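Local coordinates for protein exoglucanase A (Cellulomonas fimi, PDB 7CBD) that hydrolyses beta-1,4-glucosidic linkages of cellulose with inversion of the anomeric configuration, releasing cellobiose from non-reducing chain ends, here as its family 6 catalytic domain, at residues Leu38-Met42 with Phe420-Lys425; Pro366-Ser370 with Trp415-Phe420. All blocks are in the same frame, centred on the assembly; numbering follows the deposited sequence.

Contact 1. Residues Leu38-Met42 with Phe420-Lys425; sequences LAAKM and FVTLVK
Helices 38-42 and 420-425, with Leu38, Lys41 and Met42 meeting Phe420, Val421, Val424 and Lys425, cross almost at right angles (88°), their axes 10.2 Å apart at the closest approach. Val424 points toward helix 36-45, and its two methyls divide the work. CG1 rests on both Leu38 CD1 and Lys41 CB, 3.7 Å from each, while CG2 sits above one face of the Phe420 ring, displaced toward the rim. Met42 slides past Phe420 in the opposite sense, its CG anti to its own carbonyl carbon (chi1 -66°), which with the extended chain carries SD and CE along the edge of the ring. Its CG lies 3.7 Å from Phe420 CE2, and its sulfur stands at the ring edge, SD being 5.0 Å from the centroid of the Phe420 ring and 74° off the normal, a Met-aromatic contact. Beyond the sulfur, CE reaches Val421 CG2 at 3.9 Å. Were Met42 cut back to an alanine, the edge of the Phe420 ring would probably lose its sulfur neighbour and Val421 CG2 the methyl packed on it. At the more exposed margin Lys425 lays its CG beside Leu38 CD1, 4.2 Å away. On the same outer side the extended Lys41 chain reaches a water that accepts from its NZ and donates to Val424 O, a water-mediated polar link between the helices. Helix 19-30 packs on the same cluster, with Val25 and Ala28 against Phe420 and Ala29 against Met42. The whole is apolar helix-helix packing between helix 36-45, near the start of the family 6 catalytic domain, and helix 417-425, near its end, on the periphery of the barrel-like alpha/beta fold.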
loop_
_atom_site.group_PDB
_atom_site.type_symbol
_atom_site.label_atom_id
_atom_site.label_comp_id
_atom_site.label_asym_id
_atom_site.label_seq_id
_atom_site.Cartn_x
_atom_site.Cartn_y
_atom_site.Cartn_z
ATOM N N LEU A 38 1.031 15.711 -20.711
ATOM C CA LEU A 38 0.514 14.796 -19.703
ATOM C C LEU A 38 0.602 13.356 -20.189
ATOM O O LEU A 38 0.986 12.460 -19.426
ATOM C CB LEU A 38 -0.927 15.173 -19.373
ATOM C CG LEU A 38 -1.652 14.256 -18.394
ATOM C CD1 LEU A 38 -0.936 14.306 -17.051
ATOM C CD2 LEU A 38 -3.102 14.690 -18.269
ATOM N N ALA A 39 0.276 13.117 -21.462
ATOM C CA ALA A 39 0.437 11.783 -22.031
ATOM C C ALA A 39 1.865 11.277 -21.867
ATOM O O ALA A 39 2.081 10.103 -21.547
ATOM C CB ALA A 39 0.031 11.788 -23.505
ATOM N N ALA A 40 2.856 12.146 -22.097
ATOM C CA ALA A 40 4.253 11.733 -21.982
ATOM C C ALA A 40 4.601 11.326 -20.551
ATOM O O ALA A 40 5.351 10.363 -20.331
ATOM C CB ALA A 40 5.169 12.858 -22.474
ATOM N N LYS A 41 4.072 12.054 -19.561
ATOM C CA LYS A 41 4.292 11.677 -18.167
ATOM C C LYS A 41 3.645 10.335 -17.851
ATOM O O LYS A 41 4.236 9.497 -17.158
ATOM C CB LYS A 41 3.721 12.747 -17.240
ATOM C CG LYS A 41 4.448 14.082 -17.259
ATOM C CD LYS A 41 3.718 15.046 -16.329
ATOM C CE LYS A 41 4.501 16.309 -16.039
ATOM N NZ LYS A 41 3.787 17.133 -15.020
ATOM N N MET A 42 2.426 10.114 -18.352
ATOM C CA MET A 42 1.778 8.820 -18.158
ATOM C C MET A 42 2.611 7.693 -18.757
ATOM O O MET A 42 2.741 6.625 -18.152
ATOM C CB MET A 42 0.368 8.836 -18.746
ATOM C CG MET A 42 -0.575 9.781 -18.031
ATOM S SD MET A 42 -2.249 9.658 -18.696
ATOM C CE MET A 42 -3.164 10.603 -17.480
ATOM N N PHE A 420 -6.523 8.919 -12.057
ATOM C CA PHE A 420 -5.180 8.771 -12.608
ATOM C C PHE A 420 -4.663 10.087 -13.173
ATOM O O PHE A 420 -3.482 10.405 -13.016
ATOM C CB PHE A 420 -5.116 7.671 -13.661
ATOM C CG PHE A 420 -3.711 7.339 -14.089
ATOM C CD1 PHE A 420 -2.803 6.793 -13.188
ATOM C CD2 PHE A 420 -3.287 7.583 -15.382
ATOM C CE1 PHE A 420 -1.517 6.488 -13.571
ATOM C CE2 PHE A 420 -1.991 7.274 -15.770
ATOM C CZ PHE A 420 -1.109 6.726 -14.865
ATOM N N VAL A 421 -5.528 10.863 -13.832
ATOM C CA VAL A 421 -5.120 12.183 -14.308
ATOM C C VAL A 421 -4.591 13.019 -13.148
ATOM O O VAL A 421 -3.506 13.612 -13.224
ATOM C CB VAL A 421 -6.291 12.870 -15.030
ATOM C CG1 VAL A 421 -6.014 14.355 -15.233
ATOM C CG2 VAL A 421 -6.560 12.190 -16.357
ATOM N N THR A 422 -5.351 13.069 -12.049
ATOM C CA THR A 422 -4.931 13.843 -10.883
ATOM C C THR A 422 -3.657 13.277 -10.269
ATOM O O THR A 422 -2.755 14.035 -9.889
ATOM C CB THR A 422 -6.062 13.860 -9.858
ATOM O OG1 THR A 422 -7.181 14.549 -10.422
ATOM C CG2 THR A 422 -5.636 14.560 -8.574
ATOM N N LEU A 423 -3.562 11.944 -10.171
ATOM C CA LEU A 423 -2.380 11.316 -9.586
ATOM C C LEU A 423 -1.116 11.711 -10.334
ATOM O O LEU A 423 -0.070 11.951 -9.718
ATOM C CB LEU A 423 -2.527 9.796 -9.596
ATOM C CG LEU A 423 -3.414 9.202 -8.505
ATOM C CD1 LEU A 423 -3.672 7.734 -8.805
ATOM C CD2 LEU A 423 -2.773 9.369 -7.134
ATOM N N VAL A 424 -1.189 11.778 -11.666
ATOM C CA VAL A 424 -0.020 12.142 -12.462
ATOM C C VAL A 424 0.247 13.642 -12.379
ATOM O O VAL A 424 1.384 14.075 -12.159
ATOM C CB VAL A 424 -0.191 11.652 -13.912
ATOM C CG1 VAL A 424 0.979 12.106 -14.778
ATOM C CG2 VAL A 424 -0.312 10.140 -13.941
ATOM N N LYS A 425 -0.802 14.459 -12.530
ATOM C CA LYS A 425 -0.638 15.907 -12.422
ATOM C C LYS A 425 -0.039 16.297 -11.080
ATOM O O LYS A 425 0.758 17.236 -10.996
ATOM C CB LYS A 425 -1.987 16.596 -12.583
ATOM C CG LYS A 425 -2.522 16.632 -13.994
ATOM C CD LYS A 425 -3.877 17.329 -13.980
ATOM C CE LYS A 425 -4.257 17.881 -15.325
ATOM N NZ LYS A 425 -4.368 16.824 -16.343
HETATM O O HOH W 1 4.018 15.246 -12.516
#

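Contact 2. Residues Pro366-Ser370 with Trp415-Phe420; sequences PPGES and WFEEQF
Gly368 and Trp415 meet where a type II beta turn, Pro366 to Glu369, lies against the segment leading into helix 417-425; the turn itself runs on through Ser370 into the predicted nucleophile Asp371 of the family 6 active site. Between the two segments the backbones pair in a single bridge, Glu369 with Trp415, and Ser370 continues to Gly413 and Gln414. The bridge's bond runs from Phe416 N to Gly368 O (2.8 Å), the nitrogen lying nearly in line with the C=O and the N-H...O angle being 150°; Phe416 itself occupies the N-cap position of the helix.

Two aromatic rings, those of Trp415 and Phe420, pack on the glycine. Its CA lies over the six-membered ring of Trp415, a CH-pi contact 4.1 Å from CA to the centroid, and it also touches Phe420 CD1 at 3.7 Å. A side chain at Gly368 would run into the indole, and its positive phi (104°) also suits glycine. Trp415 holds CG anti to the backbone N (chi1 -169°), which brings the indole back across the turn although its CB points away; its CZ2 then rests above one face of the Phe420 ring, near the rim. Pro367 CB adds an apolar touch to Phe420 CE1.

Polar links lie beside these rings. Pro367 O accepts from Trp21 NE1 of helix 19-30. Ser370 OG, close to Phe416 CD1, bonds to Pro410 O and Gly372 N. The extended Gln419 side chain gives its NE2 to Asn336 OD1 and turns OE1 to a water, which accepts from Gly368 N and donates to both Glu369 O and Gln419 OE1, each at 2.7 Å from the water oxygen.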
loop_
_atom_site.group_PDB
_atom_site.type_symbol
_atom_site.label_atom_id
_atom_site.label_comp_id
_atom_site.label_asym_id
_atom_site.label_seq_id
_atom_site.Cartn_x
_atom_site.Cartn_y
_atom_site.Cartn_z
ATOM N N PRO A 366 -1.384 -0.214 -7.371
ATOM C CA PRO A 366 -1.026 0.308 -8.706
ATOM C C PRO A 366 -1.749 1.613 -8.983
ATOM O O PRO A 366 -2.991 1.654 -8.962
ATOM C CB PRO A 366 -1.502 -0.799 -9.662
ATOM C CG PRO A 366 -1.745 -2.027 -8.771
ATOM C CD PRO A 366 -2.233 -1.413 -7.477
ATOM N N PRO A 367 -1.019 2.701 -9.233
ATOM C CA PRO A 367 -1.686 3.979 -9.508
ATOM C C PRO A 367 -2.687 3.854 -10.644
ATOM O O PRO A 367 -2.408 3.251 -11.683
ATOM C CB PRO A 367 -0.526 4.912 -9.879
ATOM C CG PRO A 367 0.649 4.339 -9.139
ATOM C CD PRO A 367 0.451 2.844 -9.172
ATOM N N GLY A 368 -3.872 4.433 -10.432
ATOM C CA GLY A 368 -4.946 4.380 -11.395
ATOM C C GLY A 368 -6.054 3.410 -11.045
ATOM O O GLY A 368 -7.175 3.563 -11.547
ATOM N N GLU A 369 -5.781 2.421 -10.192
ATOM C CA GLU A 369 -6.816 1.491 -9.767
ATOM C C GLU A 369 -7.609 2.085 -8.609
ATOM O O GLU A 369 -7.032 2.584 -7.636
ATOM C CB GLU A 369 -6.185 0.158 -9.363
ATOM C CG GLU A 369 -5.610 -0.575 -10.567
ATOM C CD GLU A 369 -5.061 -1.952 -10.264
ATOM O OE1 GLU A 369 -5.171 -2.429 -9.117
ATOM O OE2 GLU A 369 -4.522 -2.559 -11.205
ATOM N N SER A 370 -8.933 2.012 -8.708
ATOM C CA SER A 370 -9.812 2.563 -7.690
ATOM C C SER A 370 -9.673 1.811 -6.368
ATOM O O SER A 370 -9.337 0.619 -6.329
ATOM C CB SER A 370 -11.257 2.447 -8.166
ATOM O OG SER A 370 -12.153 2.953 -7.199
ATOM N N TRP A 415 -10.056 0.665 -13.493
ATOM C CA TRP A 415 -9.360 1.880 -13.896
ATOM C C TRP A 415 -10.198 3.112 -13.581
ATOM O O TRP A 415 -11.377 3.188 -13.945
ATOM C CB TRP A 415 -9.039 1.851 -15.388
ATOM C CG TRP A 415 -8.115 2.951 -15.727
ATOM C CD1 TRP A 415 -8.429 4.143 -16.318
ATOM C CD2 TRP A 415 -6.719 3.003 -15.429
ATOM N NE1 TRP A 415 -7.307 4.923 -16.422
ATOM C CE2 TRP A 415 -6.244 4.247 -15.882
ATOM C CE3 TRP A 415 -5.819 2.110 -14.830
ATOM C CZ2 TRP A 415 -4.918 4.621 -15.759
ATOM C CZ3 TRP A 415 -4.498 2.488 -14.712
ATOM C CH2 TRP A 415 -4.060 3.732 -15.179
ATOM N N PHE A 416 -9.582 4.086 -12.921
ATOM C CA PHE A 416 -10.261 5.292 -12.455
ATOM C C PHE A 416 -9.665 6.469 -13.226
ATOM O O PHE A 416 -8.649 7.042 -12.828
ATOM C CB PHE A 416 -10.043 5.418 -10.950
ATOM C CG PHE A 416 -10.966 6.391 -10.261
ATOM C CD1 PHE A 416 -11.039 6.405 -8.878
ATOM C CD2 PHE A 416 -11.752 7.291 -10.976
ATOM C CE1 PHE A 416 -11.866 7.292 -8.217
ATOM C CE2 PHE A 416 -12.592 8.187 -10.310
ATOM C CZ PHE A 416 -12.649 8.186 -8.935
ATOM N N GLU A 417 -10.335 6.840 -14.322
ATOM C CA GLU A 417 -9.766 7.760 -15.305
ATOM C C GLU A 417 -9.365 9.096 -14.690
ATOM O O GLU A 417 -8.217 9.539 -14.829
ATOM C CB GLU A 417 -10.775 7.977 -16.430
ATOM C CG GLU A 417 -10.218 8.747 -17.621
ATOM C CD GLU A 417 -9.370 7.885 -18.540
ATOM O OE1 GLU A 417 -9.214 6.680 -18.249
ATOM O OE2 GLU A 417 -8.859 8.403 -19.554
ATOM N N GLU A 418 -10.316 9.757 -14.019
ATOM C CA GLU A 418 -10.068 11.087 -13.469
ATOM C C GLU A 418 -9.021 11.035 -12.372
ATOM O O GLU A 418 -8.172 11.931 -12.267
ATOM C CB GLU A 418 -11.366 11.670 -12.912
ATOM C CG GLU A 418 -12.471 11.812 -13.932
ATOM C CD GLU A 418 -13.498 10.714 -13.822
ATOM O OE1 GLU A 418 -13.094 9.531 -13.752
ATOM O OE2 GLU A 418 -14.705 11.043 -13.798
ATOM N N GLN A 419 -9.077 9.995 -11.542
ATOM C CA GLN A 419 -8.120 9.860 -10.457
ATOM C C GLN A 419 -6.704 9.707 -10.993
ATOM O O GLN A 419 -5.769 10.316 -10.463
ATOM C CB GLN A 419 -8.495 8.668 -9.590
ATOM C CG GLN A 419 -7.568 8.460 -8.414
ATOM C CD GLN A 419 -7.889 7.189 -7.672
ATOM O OE1 GLN A 419 -7.832 6.103 -8.245
ATOM N NE2 GLN A 419 -8.257 7.314 -6.395
ATOM N N PHE A 420 -6.523 8.919 -12.057
ATOM C CA PHE A 420 -5.180 8.771 -12.608
ATOM C C PHE A 420 -4.663 10.087 -13.173
ATOM O O PHE A 420 -3.482 10.405 -13.016
ATOM C CB PHE A 420 -5.116 7.671 -13.661
ATOM C CG PHE A 420 -3.711 7.339 -14.089
ATOM C CD1 PHE A 420 -2.803 6.793 -13.188
ATOM C CD2 PHE A 420 -3.287 7.583 -15.382
ATOM C CE1 PHE A 420 -1.517 6.488 -13.571
ATOM C CE2 PHE A 420 -1.991 7.274 -15.770
ATOM C CZ PHE A 420 -1.109 6.726 -14.865
HETATM O O HOH W 2 -5.449 4.802 -7.939
#

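Both contacts use helix 417-425 and share Phe420, whose ring meets Met42 in contact 1 and the turn in contact 2; Leu423 CD1, 3.7 Å from Gly368 N, packs the two together. Contact 2 is the buried one, about 14 Å from the chain centre, with the Gln419 side chain about 5 Å from that of Asp371. Contact 1 lies farther out, its centre about 20 Å from the chain centre, and is only partly buried. The chemistry follows: contact 1 is apolar helix packing with a Met-aromatic touch and a water at its lysine margin; contact 2 joins backbone bonds, glycine-aromatic packing and a water gripped by backbone and Gln419.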